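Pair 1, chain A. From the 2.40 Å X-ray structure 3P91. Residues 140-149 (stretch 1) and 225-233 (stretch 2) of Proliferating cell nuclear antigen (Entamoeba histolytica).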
# COMPACT_ATOMS: atom_id res chain seq x y z
N ILE A 140 5.20 37.25 -5.18
CA ILE A 140 5.36 36.27 -4.11
C ILE A 140 4.05 35.54 -3.89
O ILE A 140 3.05 36.13 -3.49
CB ILE A 140 5.80 36.93 -2.79
CG1 ILE A 140 7.17 37.58 -2.96
CG2 ILE A 140 5.84 35.92 -1.69
CD1 ILE A 140 7.56 38.45 -1.80
N ILE A 141 4.06 34.24 -4.16
CA ILE A 141 2.85 33.46 -4.11
C ILE A 141 2.79 32.57 -2.89
O ILE A 141 3.75 31.89 -2.56
CB ILE A 141 2.75 32.58 -5.34
CG1 ILE A 141 2.75 33.45 -6.59
CG2 ILE A 141 1.50 31.73 -5.27
CD1 ILE A 141 3.02 32.69 -7.85
N THR A 142 1.64 32.58 -2.23
CA THR A 142 1.42 31.73 -1.07
C THR A 142 0.20 30.87 -1.34
O THR A 142 -0.82 31.35 -1.82
CB THR A 142 1.20 32.55 0.20
OG1 THR A 142 2.39 33.30 0.49
CG2 THR A 142 0.87 31.63 1.36
N LEU A 143 0.31 29.59 -1.00
CA LEU A 143 -0.66 28.61 -1.43
C LEU A 143 -0.50 27.39 -0.54
O LEU A 143 0.58 27.13 -0.05
CB LEU A 143 -0.35 28.25 -2.87
CG LEU A 143 -0.68 26.83 -3.29
CD1 LEU A 143 -2.19 26.57 -3.30
CD2 LEU A 143 -0.08 26.56 -4.65
N SER A 144 -1.59 26.66 -0.33
CA SER A 144 -1.53 25.39 0.38
C SER A 144 -0.38 24.56 -0.17
O SER A 144 -0.29 24.34 -1.37
CB SER A 144 -2.85 24.63 0.24
OG SER A 144 -2.71 23.25 0.52
N SER A 145 0.51 24.11 0.71
CA SER A 145 1.66 23.33 0.29
C SER A 145 1.23 21.96 -0.21
O SER A 145 1.88 21.37 -1.08
CB SER A 145 2.63 23.17 1.45
OG SER A 145 1.99 22.55 2.55
N ALA A 146 0.14 21.45 0.35
CA ALA A 146 -0.38 20.14 -0.02
C ALA A 146 -1.04 20.17 -1.41
O ALA A 146 -0.94 19.21 -2.17
CB ALA A 146 -1.35 19.64 1.02
N GLU A 147 -1.70 21.28 -1.73
CA GLU A 147 -2.28 21.44 -3.06
C GLU A 147 -1.17 21.68 -4.07
O GLU A 147 -1.25 21.22 -5.21
CB GLU A 147 -3.28 22.60 -3.10
N PHE A 148 -0.13 22.38 -3.65
CA PHE A 148 1.01 22.58 -4.53
C PHE A 148 1.74 21.27 -4.82
O PHE A 148 2.25 21.06 -5.92
CB PHE A 148 1.98 23.61 -3.96
CG PHE A 148 3.15 23.86 -4.85
CD1 PHE A 148 2.98 24.56 -6.04
CD2 PHE A 148 4.40 23.39 -4.53
CE1 PHE A 148 4.06 24.79 -6.87
CE2 PHE A 148 5.47 23.62 -5.36
CZ PHE A 148 5.31 24.32 -6.53
N LEU A 149 1.79 20.40 -3.82
CA LEU A 149 2.43 19.11 -4.02
C LEU A 149 1.63 18.26 -5.00
O LEU A 149 2.19 17.64 -5.91
CB LEU A 149 2.57 18.39 -2.68
CG LEU A 149 3.10 16.96 -2.76
CD1 LEU A 149 4.40 16.91 -3.55
CD2 LEU A 149 3.29 16.42 -1.37
N ALA A 225 5.04 22.71 6.64
CA ALA A 225 4.29 23.95 6.71
C ALA A 225 3.00 23.83 5.95
O ALA A 225 2.96 23.22 4.89
CB ALA A 225 5.12 25.07 6.15
N ASP A 226 1.94 24.43 6.49
CA ASP A 226 0.62 24.36 5.85
C ASP A 226 0.62 24.94 4.44
O ASP A 226 0.01 24.38 3.53
CB ASP A 226 -0.43 25.08 6.71
CG ASP A 226 -0.97 24.20 7.82
OD1 ASP A 226 -1.34 23.03 7.53
OD2 ASP A 226 -1.03 24.67 8.97
N ASN A 227 1.31 26.06 4.28
CA ASN A 227 1.44 26.73 3.00
C ASN A 227 2.87 26.72 2.46
O ASN A 227 3.83 26.57 3.22
CB ASN A 227 0.93 28.17 3.11
CG ASN A 227 -0.57 28.25 3.32
OD1 ASN A 227 -1.34 27.55 2.66
ND2 ASN A 227 -1.00 29.10 4.24
N VAL A 228 3.01 26.87 1.15
CA VAL A 228 4.33 27.04 0.54
C VAL A 228 4.42 28.44 -0.05
O VAL A 228 3.45 28.95 -0.60
CB VAL A 228 4.59 26.01 -0.57
CG1 VAL A 228 3.53 26.10 -1.65
CG2 VAL A 228 5.99 26.21 -1.16
N LYS A 229 5.58 29.08 0.09
CA LYS A 229 5.77 30.39 -0.50
C LYS A 229 6.79 30.39 -1.64
O LYS A 229 7.96 30.06 -1.45
CB LYS A 229 6.17 31.42 0.55
CG LYS A 229 5.92 32.85 0.10
CD LYS A 229 6.38 33.85 1.12
CE LYS A 229 7.88 33.95 1.13
NZ LYS A 229 8.34 35.12 1.93
N LEU A 230 6.32 30.75 -2.83
CA LEU A 230 7.16 30.83 -4.00
C LEU A 230 7.42 32.29 -4.33
O LEU A 230 6.50 33.04 -4.65
CB LEU A 230 6.48 30.16 -5.18
CG LEU A 230 5.96 28.73 -5.09
CD1 LEU A 230 4.91 28.58 -4.01
CD2 LEU A 230 5.38 28.33 -6.44
N SER A 231 8.68 32.68 -4.27
CA SER A 231 9.08 34.02 -4.67
C SER A 231 9.59 33.97 -6.09
O SER A 231 10.61 33.34 -6.37
CB SER A 231 10.15 34.55 -3.73
OG SER A 231 9.61 34.72 -2.44
N LEU A 232 8.88 34.65 -6.98
CA LEU A 232 9.03 34.48 -8.42
C LEU A 232 9.69 35.67 -9.14
O LEU A 232 9.27 36.81 -8.97
CB LEU A 232 7.65 34.20 -9.02
CG LEU A 232 7.52 33.71 -10.46
CD1 LEU A 232 8.43 32.53 -10.70
CD2 LEU A 232 6.07 33.33 -10.73
N SER A 233 10.72 35.38 -9.93
CA SER A 233 11.39 36.38 -10.77
C SER A 233 11.61 35.80 -12.17
O SER A 233 11.82 34.60 -12.32
CB SER A 233 12.73 36.77 -10.17
OG SER A 233 12.63 37.04 -8.79

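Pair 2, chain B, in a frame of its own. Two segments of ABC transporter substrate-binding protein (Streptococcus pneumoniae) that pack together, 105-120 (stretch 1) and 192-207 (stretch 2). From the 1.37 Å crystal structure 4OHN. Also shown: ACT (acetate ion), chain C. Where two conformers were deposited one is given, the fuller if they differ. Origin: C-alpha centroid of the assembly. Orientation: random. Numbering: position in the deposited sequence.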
# COMPACT_ATOMS: atom_id res chain seq x y z
N GLU B 105 -9.31 -2.33 -0.68
CA GLU B 105 -9.85 -3.20 -1.71
C GLU B 105 -9.09 -2.97 -2.99
O GLU B 105 -8.62 -1.88 -3.24
CB GLU B 105 -11.33 -2.94 -1.95
CG GLU B 105 -12.23 -3.19 -0.73
CD GLU B 105 -12.18 -2.07 0.31
OE1 GLU B 105 -12.28 -0.88 -0.06
OE2 GLU B 105 -12.06 -2.39 1.51
N GLN B 106 -8.94 -4.03 -3.76
CA GLN B 106 -8.41 -3.93 -5.11
C GLN B 106 -9.55 -3.60 -6.06
O GLN B 106 -10.64 -4.21 -6.02
CB GLN B 106 -7.69 -5.21 -5.51
CG GLN B 106 -6.49 -5.55 -4.60
CD GLN B 106 -5.35 -4.58 -4.74
OE1 GLN B 106 -5.00 -4.15 -5.85
NE2 GLN B 106 -4.76 -4.19 -3.62
N VAL B 107 -9.34 -2.59 -6.87
CA VAL B 107 -10.35 -2.14 -7.83
C VAL B 107 -9.75 -2.12 -9.22
O VAL B 107 -8.53 -2.11 -9.42
CB VAL B 107 -10.90 -0.72 -7.50
CG1 VAL B 107 -11.75 -0.74 -6.22
CG2 VAL B 107 -9.80 0.29 -7.39
N LEU B 108 -10.62 -2.17 -10.23
CA LEU B 108 -10.26 -1.78 -11.57
C LEU B 108 -10.59 -0.33 -11.81
O LEU B 108 -11.62 0.19 -11.34
CB LEU B 108 -11.00 -2.61 -12.61
CG LEU B 108 -10.50 -4.01 -12.93
CD1 LEU B 108 -11.28 -4.59 -14.09
CD2 LEU B 108 -9.00 -3.99 -13.23
N VAL B 109 -9.69 0.31 -12.54
CA VAL B 109 -9.90 1.67 -13.02
C VAL B 109 -9.87 1.63 -14.56
O VAL B 109 -8.95 1.08 -15.16
CB VAL B 109 -8.85 2.66 -12.48
CG1 VAL B 109 -9.09 4.07 -13.01
CG2 VAL B 109 -8.89 2.68 -10.95
N THR B 110 -10.91 2.20 -15.19
CA THR B 110 -11.01 2.28 -16.64
C THR B 110 -11.40 3.71 -17.00
O THR B 110 -11.98 4.43 -16.18
CB THR B 110 -12.07 1.32 -17.21
OG1 THR B 110 -13.36 1.71 -16.69
CG2 THR B 110 -11.76 -0.12 -16.83
N LYS B 111 -11.11 4.14 -18.22
CA LYS B 111 -11.66 5.42 -18.67
C LYS B 111 -13.17 5.33 -18.79
O LYS B 111 -13.70 4.32 -19.24
CB LYS B 111 -11.13 5.78 -20.05
CG LYS B 111 -9.71 6.21 -20.10
CD LYS B 111 -9.39 6.72 -21.50
CE LYS B 111 -8.12 7.50 -21.55
NZ LYS B 111 -7.81 7.92 -22.95
N LYS B 112 -13.88 6.41 -18.47
CA LYS B 112 -15.33 6.37 -18.69
C LYS B 112 -15.65 6.17 -20.16
O LYS B 112 -16.66 5.56 -20.49
CB LYS B 112 -16.00 7.63 -18.16
CG LYS B 112 -16.03 7.68 -16.64
CD LYS B 112 -16.99 8.76 -16.14
CE LYS B 112 -16.88 9.03 -14.65
NZ LYS B 112 -17.28 7.84 -13.84
N SER B 113 -14.80 6.68 -21.04
CA SER B 113 -15.06 6.52 -22.47
C SER B 113 -15.05 5.05 -22.91
O SER B 113 -15.60 4.73 -23.96
CB SER B 113 -14.06 7.32 -23.29
OG SER B 113 -12.74 6.92 -23.03
N SER B 114 -14.43 4.16 -22.13
CA SER B 114 -14.43 2.74 -22.46
C SER B 114 -15.79 2.08 -22.29
O SER B 114 -16.06 1.03 -22.88
CB SER B 114 -13.40 1.98 -21.59
OG SER B 114 -13.86 1.80 -20.26
N GLY B 115 -16.62 2.66 -21.42
CA GLY B 115 -17.88 2.03 -21.08
C GLY B 115 -17.76 0.77 -20.25
O GLY B 115 -18.75 0.08 -20.07
N ILE B 116 -16.56 0.48 -19.74
CA ILE B 116 -16.30 -0.74 -18.96
C ILE B 116 -16.51 -0.45 -17.49
O ILE B 116 -15.77 0.33 -16.88
CB ILE B 116 -14.85 -1.23 -19.17
CG1 ILE B 116 -14.59 -1.55 -20.63
CG2 ILE B 116 -14.59 -2.46 -18.29
CD1 ILE B 116 -13.13 -1.77 -20.97
N THR B 117 -17.52 -1.09 -16.90
CA THR B 117 -17.83 -0.94 -15.48
C THR B 117 -17.92 -2.30 -14.78
O THR B 117 -18.38 -2.39 -13.65
CB THR B 117 -19.15 -0.19 -15.26
OG1 THR B 117 -20.23 -0.93 -15.83
CG2 THR B 117 -19.09 1.21 -15.90
N THR B 118 -17.49 -3.36 -15.46
CA THR B 118 -17.51 -4.70 -14.89
C THR B 118 -16.33 -5.47 -15.43
O THR B 118 -15.91 -5.24 -16.56
CB THR B 118 -18.84 -5.40 -15.22
OG1 THR B 118 -18.88 -6.66 -14.53
CG2 THR B 118 -19.01 -5.66 -16.69
N ALA B 119 -15.82 -6.43 -14.66
CA ALA B 119 -14.69 -7.25 -15.09
C ALA B 119 -15.01 -7.99 -16.38
O ALA B 119 -14.12 -8.15 -17.22
CB ALA B 119 -14.34 -8.26 -14.00
N LYS B 120 -16.22 -8.47 -16.59
CA LYS B 120 -16.45 -9.23 -17.81
C LYS B 120 -16.29 -8.41 -19.08
O LYS B 120 -16.00 -8.96 -20.14
CB LYS B 120 -17.76 -10.01 -17.79
CG LYS B 120 -19.03 -9.25 -17.84
CD LYS B 120 -20.15 -10.28 -17.68
CE LYS B 120 -21.51 -9.77 -18.08
NZ LYS B 120 -22.59 -10.61 -17.47
N VAL B 192 -9.56 14.53 -11.88
CA VAL B 192 -10.09 13.70 -12.95
C VAL B 192 -10.93 12.51 -12.49
O VAL B 192 -11.12 11.56 -13.25
CB VAL B 192 -8.96 13.22 -13.91
CG1 VAL B 192 -8.34 14.41 -14.65
CG2 VAL B 192 -7.91 12.41 -13.18
N LEU B 193 -11.44 12.57 -11.26
CA LEU B 193 -12.40 11.55 -10.80
C LEU B 193 -13.44 11.26 -11.87
O LEU B 193 -13.71 10.09 -12.20
CB LEU B 193 -13.11 12.01 -9.52
CG LEU B 193 -12.42 11.81 -8.16
CD1 LEU B 193 -13.11 12.62 -7.08
CD2 LEU B 193 -12.40 10.34 -7.80
N ASN B 194 -13.99 12.31 -12.45
CA ASN B 194 -15.11 12.19 -13.37
C ASN B 194 -14.71 11.80 -14.80
O ASN B 194 -15.54 11.81 -15.70
CB ASN B 194 -15.93 13.47 -13.35
CG ASN B 194 -16.55 13.72 -11.99
OD1 ASN B 194 -17.16 12.82 -11.43
ND2 ASN B 194 -16.40 14.92 -11.47
N ASP B 195 -13.44 11.42 -15.00
CA ASP B 195 -12.98 10.86 -16.27
C ASP B 195 -12.82 9.34 -16.19
O ASP B 195 -12.55 8.71 -17.21
CB ASP B 195 -11.62 11.48 -16.69
CG ASP B 195 -11.72 12.93 -17.13
OD1 ASP B 195 -12.82 13.43 -17.41
OD2 ASP B 195 -10.64 13.56 -17.19
N TYR B 196 -12.97 8.74 -15.01
CA TYR B 196 -12.66 7.31 -14.82
C TYR B 196 -13.75 6.59 -14.04
O TYR B 196 -14.45 7.18 -13.23
CB TYR B 196 -11.30 7.14 -14.09
CG TYR B 196 -10.14 7.64 -14.91
CD1 TYR B 196 -9.71 8.95 -14.83
CD2 TYR B 196 -9.52 6.81 -15.84
CE1 TYR B 196 -8.68 9.40 -15.65
CE2 TYR B 196 -8.51 7.24 -16.64
CZ TYR B 196 -8.10 8.54 -16.56
OH TYR B 196 -7.08 8.96 -17.39
N ASN B 197 -13.88 5.29 -14.31
CA ASN B 197 -14.67 4.38 -13.49
C ASN B 197 -13.76 3.64 -12.54
O ASN B 197 -12.66 3.25 -12.93
CB ASN B 197 -15.38 3.36 -14.38
CG ASN B 197 -16.39 3.98 -15.30
OD1 ASN B 197 -17.13 4.90 -14.92
ND2 ASN B 197 -16.44 3.50 -16.54
N VAL B 198 -14.20 3.45 -11.31
CA VAL B 198 -13.44 2.77 -10.27
C VAL B 198 -14.38 1.78 -9.63
O VAL B 198 -15.41 2.17 -9.07
CB VAL B 198 -12.95 3.79 -9.19
CG1 VAL B 198 -12.10 3.08 -8.14
CG2 VAL B 198 -12.16 4.95 -9.83
N PHE B 199 -14.07 0.48 -9.71
CA PHE B 199 -15.01 -0.51 -9.22
C PHE B 199 -14.33 -1.80 -8.78
O PHE B 199 -13.33 -2.21 -9.35
CB PHE B 199 -16.09 -0.82 -10.28
CG PHE B 199 -15.52 -1.22 -11.62
CD1 PHE B 199 -15.13 -0.25 -12.55
CD2 PHE B 199 -15.37 -2.55 -11.96
CE1 PHE B 199 -14.59 -0.61 -13.77
CE2 PHE B 199 -14.83 -2.90 -13.19
CZ PHE B 199 -14.46 -1.93 -14.09
N THR B 200 -14.89 -2.43 -7.76
CA THR B 200 -14.37 -3.73 -7.32
C THR B 200 -14.80 -4.81 -8.30
O THR B 200 -15.74 -4.66 -9.06
CB THR B 200 -14.78 -4.04 -5.87
OG1 THR B 200 -16.19 -3.95 -5.77
CG2 THR B 200 -14.12 -3.07 -4.85
N VAL B 201 -14.08 -5.93 -8.26
CA VAL B 201 -14.25 -7.02 -9.21
C VAL B 201 -14.30 -8.37 -8.51
O VAL B 201 -14.08 -9.42 -9.11
CB VAL B 201 -13.15 -7.01 -10.29
CG1 VAL B 201 -13.30 -5.78 -11.20
CG2 VAL B 201 -11.78 -7.09 -9.68
N GLY B 202 -14.64 -8.36 -7.23
CA GLY B 202 -14.91 -9.59 -6.51
C GLY B 202 -13.71 -10.21 -5.84
O GLY B 202 -13.79 -11.37 -5.40
N LEU B 203 -12.60 -9.49 -5.74
CA LEU B 203 -11.47 -9.96 -4.93
C LEU B 203 -11.82 -9.75 -3.48
O LEU B 203 -12.66 -8.92 -3.14
CB LEU B 203 -10.20 -9.22 -5.32
CG LEU B 203 -9.77 -9.46 -6.76
CD1 LEU B 203 -8.69 -8.51 -7.17
CD2 LEU B 203 -9.33 -10.92 -6.96
N GLU B 204 -11.24 -10.54 -2.59
CA GLU B 204 -11.57 -10.36 -1.19
C GLU B 204 -10.88 -9.10 -0.66
O GLU B 204 -9.81 -8.71 -1.12
CB GLU B 204 -11.23 -11.58 -0.33
CG GLU B 204 -11.88 -11.53 1.05
CD GLU B 204 -13.37 -11.19 0.99
OE1 GLU B 204 -14.12 -11.95 0.33
OE2 GLU B 204 -13.78 -10.16 1.56
N THR B 205 -11.49 -8.47 0.33
CA THR B 205 -10.90 -7.29 0.91
C THR B 205 -9.49 -7.57 1.44
O THR B 205 -9.12 -8.71 1.75
CB THR B 205 -11.77 -6.74 2.05
OG1 THR B 205 -11.96 -7.76 3.03
CG2 THR B 205 -13.11 -6.29 1.50
N GLU B 206 -8.69 -6.52 1.49
CA GLU B 206 -7.39 -6.55 2.11
C GLU B 206 -7.43 -5.68 3.39
O GLU B 206 -8.38 -4.92 3.65
CB GLU B 206 -6.31 -5.99 1.15
CG GLU B 206 -5.96 -6.89 -0.08
CD GLU B 206 -4.92 -6.26 -1.01
OE1 GLU B 206 -4.73 -5.04 -0.91
OE2 GLU B 206 -4.30 -6.98 -1.84
N ALA B 207 -6.38 -5.83 4.19
CA ALA B 207 -6.06 -4.88 5.24
C ALA B 207 -4.59 -4.53 5.16
O ALA B 207 -3.75 -5.36 4.81
CB ALA B 207 -6.40 -5.43 6.59
C ACT C . -4.90 10.17 -15.28
O ACT C . -5.59 10.66 -16.21
OXT ACT C . -4.12 10.96 -14.69
CH3 ACT C . -5.02 8.73 -14.93
O HOH W 1 -12.22 -6.37 -6.18
O HOH W 2 -18.32 4.39 -18.62
O HOH W 3 -18.20 10.24 -11.77

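The sharpest difference lies where the first strand ends. In pair 1 the strand passes directly into a helix at Ser A145, and Phe A148 from that helix packs on the sheet. Its CB lies 3.7 Å from Val A228 CG1, and its CE1 lies 3.8 Å from Leu A230 CD2. In pair 2 the matching position is Gly B115, which has no side chain to offer. Its positive phi favours glycine. Here the chain runs through a short 3-10 segment and then passes back along the sheet, so Ile B116 to Ala B119 cover Phe B199 instead.

The shared geometry is an antiparallel strand pair. Fourteen central residues superpose with an RMSD of 0.8 Å. Ile A141 with Leu A230 matches Leu B108 with Phe B199; each is a hydrogen-bonded pair within its own sheet. Ile A141 N donates to Leu A230 O at 2.8 Å, and Leu B108 N donates to Phe B199 O at 2.8 Å. The return bonds are also present. Two residues on, Leu A143 with Val A228 matches Thr B110 with Asn B197, again with bonds both ways. A further backbone bond closes each ladder: Ser A145 N to Asp A226 O, 2.9 Å, and Lys B112 N to Asp B195 O, 2.9 Å.

The face carrying these hydrogen-bonded pairs is filled differently. In pair 1 it is aliphatic, with Ile A141, Leu A143, Val A228 and Leu A230. In pair 2, Thr B110 and Asn B197 replace Leu A143 and Val A228, and their polar groups hold the returning loop. Thr B110 OG1 donates to Ile B116 O at 2.8 Å, and Asn B197 ND2 donates to the same oxygen at 3.3 Å. Phe B199 is flanked on both ring faces. Leu B108 lies over one, with its CB 4.1 Å from the centroid of the Phe B199 ring in a CH-pi contact, and Thr B117 O lies over the opposite face.

On the other face, Thr A142 and Lys A229 match Val B109 and Val B198. Thr A142 OG1 meets the aliphatic part of the lysine, 3.6 Å from Lys A229 CG. The two valines make a purely apolar contact, with Val B109 CG2 4.1 Å from Val B198 CG2.

Ser A145 and Lys B112, each the first residue after the strand, tie the start of the helix or 3-10 segment to the second stretch. The short serine donates from OG to Ala A225 O at 2.6 Å. The long lysine reaches further along the strand: its NZ donates to Tyr B196 O at 3.0 Å and to Asn B197 OD1 at 3.1 Å.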